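Local coordinates for prepilin-like protein (Thermus thermophilus, PDB 6QVF), which probably serves as a pilus tip-associated DNA receptor, a type IV pilin-like protein used in natural competence, at residues B[58-70]-B[106-118]. Numbering follows the deposited sequence.
Sequences FYFVDYYFSCPTR and IRGENGILGEGVV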
# COMPACT_ATOMS: atom_id res chain seq x y z
N PHE B 58 15.64 9.69 15.55
CA PHE B 58 14.66 9.38 14.50
C PHE B 58 13.39 8.77 15.10
O PHE B 58 13.46 7.73 15.74
CB PHE B 58 15.24 8.40 13.48
CG PHE B 58 16.46 8.90 12.77
CD1 PHE B 58 16.33 9.79 11.73
CD2 PHE B 58 17.74 8.52 13.14
CE1 PHE B 58 17.43 10.26 11.05
CE2 PHE B 58 18.84 9.02 12.46
CZ PHE B 58 18.68 9.89 11.42
N TYR B 59 12.26 9.40 14.84
CA TYR B 59 10.99 8.86 15.28
C TYR B 59 10.72 7.50 14.62
O TYR B 59 9.88 6.75 15.11
CB TYR B 59 9.84 9.84 15.02
CG TYR B 59 9.73 10.94 16.04
CD1 TYR B 59 10.72 11.90 16.16
CD2 TYR B 59 8.71 10.96 16.96
CE1 TYR B 59 10.63 12.92 17.10
CE2 TYR B 59 8.58 11.98 17.89
CZ TYR B 59 9.57 12.94 18.00
OH TYR B 59 9.50 13.93 18.94
N PHE B 60 11.36 7.24 13.48
CA PHE B 60 11.24 5.93 12.82
C PHE B 60 11.41 4.82 13.87
O PHE B 60 10.68 3.82 13.88
CB PHE B 60 12.25 5.81 11.69
CG PHE B 60 12.18 4.49 10.98
CD1 PHE B 60 12.81 3.37 11.51
CD2 PHE B 60 11.42 4.37 9.84
CE1 PHE B 60 12.68 2.14 10.88
CE2 PHE B 60 11.35 3.14 9.18
CZ PHE B 60 11.97 2.04 9.71
N VAL B 61 12.42 4.97 14.72
CA VAL B 61 12.73 3.94 15.73
C VAL B 61 11.56 3.77 16.69
O VAL B 61 11.16 2.64 17.01
CB VAL B 61 14.02 4.29 16.48
CG1 VAL B 61 14.35 3.28 17.58
CG2 VAL B 61 15.18 4.45 15.53
N ASP B 62 11.01 4.88 17.18
CA ASP B 62 9.91 4.85 18.11
C ASP B 62 8.71 4.15 17.49
O ASP B 62 8.12 3.26 18.10
CB ASP B 62 9.55 6.25 18.60
CG ASP B 62 10.77 6.89 19.24
OD1 ASP B 62 11.07 6.53 20.39
OD2 ASP B 62 11.46 7.67 18.53
N TYR B 63 8.36 4.53 16.27
CA TYR B 63 7.17 3.91 15.65
C TYR B 63 7.44 2.43 15.34
O TYR B 63 6.53 1.59 15.54
CB TYR B 63 6.75 4.66 14.39
CG TYR B 63 6.01 5.94 14.71
CD1 TYR B 63 4.70 5.90 15.16
CD2 TYR B 63 6.60 7.19 14.52
CE1 TYR B 63 4.02 7.05 15.50
CE2 TYR B 63 5.92 8.35 14.83
CZ TYR B 63 4.63 8.28 15.31
OH TYR B 63 3.97 9.44 15.60
N TYR B 64 8.61 2.11 14.80
CA TYR B 64 8.95 0.74 14.41
C TYR B 64 8.84 -0.20 15.61
O TYR B 64 8.21 -1.26 15.49
CB TYR B 64 10.35 0.65 13.80
CG TYR B 64 10.71 -0.75 13.38
CD1 TYR B 64 10.22 -1.31 12.22
CD2 TYR B 64 11.47 -1.57 14.21
CE1 TYR B 64 10.48 -2.63 11.86
CE2 TYR B 64 11.72 -2.89 13.86
CZ TYR B 64 11.23 -3.42 12.69
OH TYR B 64 11.43 -4.75 12.39
N PHE B 65 9.42 0.17 16.76
CA PHE B 65 9.43 -0.70 17.91
C PHE B 65 8.18 -0.56 18.80
O PHE B 65 7.95 -1.45 19.66
CB PHE B 65 10.71 -0.49 18.73
CG PHE B 65 11.92 -1.06 18.03
CD1 PHE B 65 12.11 -2.43 17.96
CD2 PHE B 65 12.87 -0.23 17.48
CE1 PHE B 65 13.23 -2.96 17.33
CE2 PHE B 65 13.98 -0.76 16.85
CZ PHE B 65 14.16 -2.12 16.77
N SER B 66 7.37 0.49 18.63
CA SER B 66 6.21 0.68 19.51
C SER B 66 4.91 0.17 18.90
O SER B 66 3.98 0.00 19.63
CB SER B 66 6.02 2.13 19.87
OG SER B 66 7.20 2.65 20.50
N CYS B 67 4.87 -0.02 17.58
CA CYS B 67 3.60 -0.17 16.89
C CYS B 67 3.57 -1.48 16.12
O CYS B 67 4.48 -1.73 15.33
CB CYS B 67 3.40 0.98 15.92
SG CYS B 67 3.25 2.59 16.72
N PRO B 68 2.49 -2.31 16.25
CA PRO B 68 1.31 -2.03 17.05
C PRO B 68 1.43 -2.32 18.55
O PRO B 68 0.59 -1.89 19.31
CB PRO B 68 0.26 -2.98 16.47
CG PRO B 68 1.08 -4.16 15.99
CD PRO B 68 2.40 -3.58 15.51
N THR B 69 2.50 -2.98 18.92
CA THR B 69 2.83 -3.32 20.30
C THR B 69 4.31 -3.04 20.52
O THR B 69 5.05 -3.06 19.57
CB THR B 69 2.57 -4.79 20.63
OG1 THR B 69 3.36 -5.64 19.79
CG2 THR B 69 1.12 -5.18 20.47
N ARG B 70 4.68 -2.75 21.77
CA ARG B 70 6.05 -2.38 22.12
C ARG B 70 6.91 -3.64 22.25
O ARG B 70 6.55 -4.62 22.97
CB ARG B 70 6.06 -1.59 23.43
CG ARG B 70 5.37 -0.24 23.35
CD ARG B 70 5.38 0.47 24.69
NE ARG B 70 6.68 0.55 25.31
CZ ARG B 70 6.88 0.87 26.58
NH1 ARG B 70 5.86 1.25 27.31
NH2 ARG B 70 8.07 0.82 27.13
N ILE B 106 -0.09 2.93 11.64
CA ILE B 106 1.35 2.85 11.50
C ILE B 106 1.82 1.60 12.21
O ILE B 106 1.45 1.38 13.38
CB ILE B 106 2.02 4.07 12.16
CG1 ILE B 106 1.55 5.40 11.60
CG2 ILE B 106 3.52 3.94 12.09
CD1 ILE B 106 2.03 6.63 12.37
N ARG B 107 2.63 0.79 11.54
CA ARG B 107 3.25 -0.35 12.26
C ARG B 107 4.59 -0.77 11.67
O ARG B 107 4.85 -0.65 10.46
CB ARG B 107 2.30 -1.55 12.31
CG ARG B 107 1.85 -2.08 10.96
CD ARG B 107 0.91 -3.25 11.16
NE ARG B 107 -0.29 -2.83 11.84
CZ ARG B 107 -1.05 -3.61 12.62
NH1 ARG B 107 -0.79 -4.91 12.76
NH2 ARG B 107 -2.10 -3.08 13.24
N GLY B 108 5.49 -1.22 12.56
CA GLY B 108 6.64 -1.89 12.13
C GLY B 108 6.31 -3.27 11.58
O GLY B 108 5.40 -3.93 12.05
N GLU B 109 7.05 -3.68 10.58
CA GLU B 109 6.96 -5.04 10.10
C GLU B 109 7.91 -5.96 10.85
O GLU B 109 8.81 -5.53 11.61
CB GLU B 109 7.23 -5.03 8.62
CG GLU B 109 6.13 -4.33 7.89
CD GLU B 109 5.90 -4.91 6.52
OE1 GLU B 109 6.91 -5.29 5.92
OE2 GLU B 109 4.72 -4.99 6.09
N ASN B 110 7.69 -7.28 10.71
CA ASN B 110 8.41 -8.19 11.56
C ASN B 110 9.10 -9.29 10.75
O ASN B 110 8.92 -9.40 9.54
CB ASN B 110 7.50 -8.77 12.63
CG ASN B 110 6.36 -9.52 12.04
OD1 ASN B 110 6.59 -10.61 11.48
ND2 ASN B 110 5.15 -8.97 12.21
N GLY B 111 9.97 -10.03 11.45
CA GLY B 111 10.79 -11.02 10.83
C GLY B 111 11.88 -10.42 9.98
O GLY B 111 12.06 -9.20 9.90
N ILE B 112 12.61 -11.29 9.29
CA ILE B 112 13.76 -10.86 8.53
C ILE B 112 13.32 -9.93 7.39
O ILE B 112 13.97 -8.88 7.16
CB ILE B 112 14.56 -12.09 8.06
CG1 ILE B 112 15.87 -11.65 7.44
CG2 ILE B 112 13.77 -12.94 7.10
CD1 ILE B 112 16.78 -11.10 8.45
N LEU B 113 12.19 -10.24 6.77
CA LEU B 113 11.62 -9.45 5.67
C LEU B 113 11.23 -8.04 6.15
O LEU B 113 11.33 -7.03 5.42
CB LEU B 113 10.38 -10.16 5.13
CG LEU B 113 10.41 -10.62 3.67
CD1 LEU B 113 9.02 -10.98 3.23
CD2 LEU B 113 10.97 -9.56 2.76
N GLY B 114 10.78 -7.96 7.40
CA GLY B 114 10.23 -6.74 7.95
C GLY B 114 11.26 -5.84 8.64
O GLY B 114 10.90 -4.78 9.12
N GLU B 115 12.51 -6.26 8.75
CA GLU B 115 13.53 -5.53 9.44
C GLU B 115 13.70 -4.13 8.87
O GLU B 115 14.00 -3.97 7.65
CB GLU B 115 14.83 -6.29 9.23
CG GLU B 115 15.78 -6.23 10.36
CD GLU B 115 16.92 -7.22 10.17
OE1 GLU B 115 17.81 -6.94 9.37
OE2 GLU B 115 16.90 -8.29 10.78
N GLY B 116 13.53 -3.10 9.72
CA GLY B 116 13.69 -1.71 9.33
C GLY B 116 12.66 -1.20 8.32
O GLY B 116 12.95 -0.27 7.53
N VAL B 117 11.45 -1.77 8.38
CA VAL B 117 10.35 -1.36 7.54
C VAL B 117 9.16 -0.95 8.42
O VAL B 117 8.72 -1.69 9.33
CB VAL B 117 9.94 -2.47 6.56
CG1 VAL B 117 8.76 -2.02 5.70
CG2 VAL B 117 11.11 -2.93 5.72
N VAL B 118 8.57 0.22 8.08
CA VAL B 118 7.34 0.65 8.66
C VAL B 118 6.32 0.85 7.54
O VAL B 118 6.66 1.43 6.52
CB VAL B 118 7.51 1.95 9.47
CG1 VAL B 118 6.18 2.59 9.80
CG2 VAL B 118 8.34 1.71 10.73
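Y64 reaches from helix 59-66 into the turn region joining strands 100-108 and 117-125, neighbours in the antiparallel sheet of this type IV pilin fold. The helix runs nearly perpendicular to strand 106-108, at 81°, and its inner side is tightly packed. With CG swung opposite the backbone N (chi1 -179°), the Y64 ring passes G108 CA and turns its edge to V117 O, 3.2 Å from CE1. Y64 OH lies 2.8 Å from E109 O and 3.3 Å from G114 O; either carbonyl could take its one proton, in a weak bond at most, and the OH also bonds R162 N. A phenylalanine here would probably leave R162 N without its hydroxyl partner and both carbonyls without this donor. Beside it, V118 CG2 sits over a face of F60, 4.1 Å from the ring centroid, a CH-pi contact near V29 of helix 2-30. Y63 CE1 meets I106 CD1 at 3.7 Å. Past the helix end, C67, disulfide-bonded to C91, accepts a hydrogen bond at its O from G108 N (3.0 Å). The solvent side is looser: R107, salt-bridged through NE to D105, bends at chi3 (64°), bringing one guanidinium face to P68 CG, off-centre and 3.8 Å from R107 NH1.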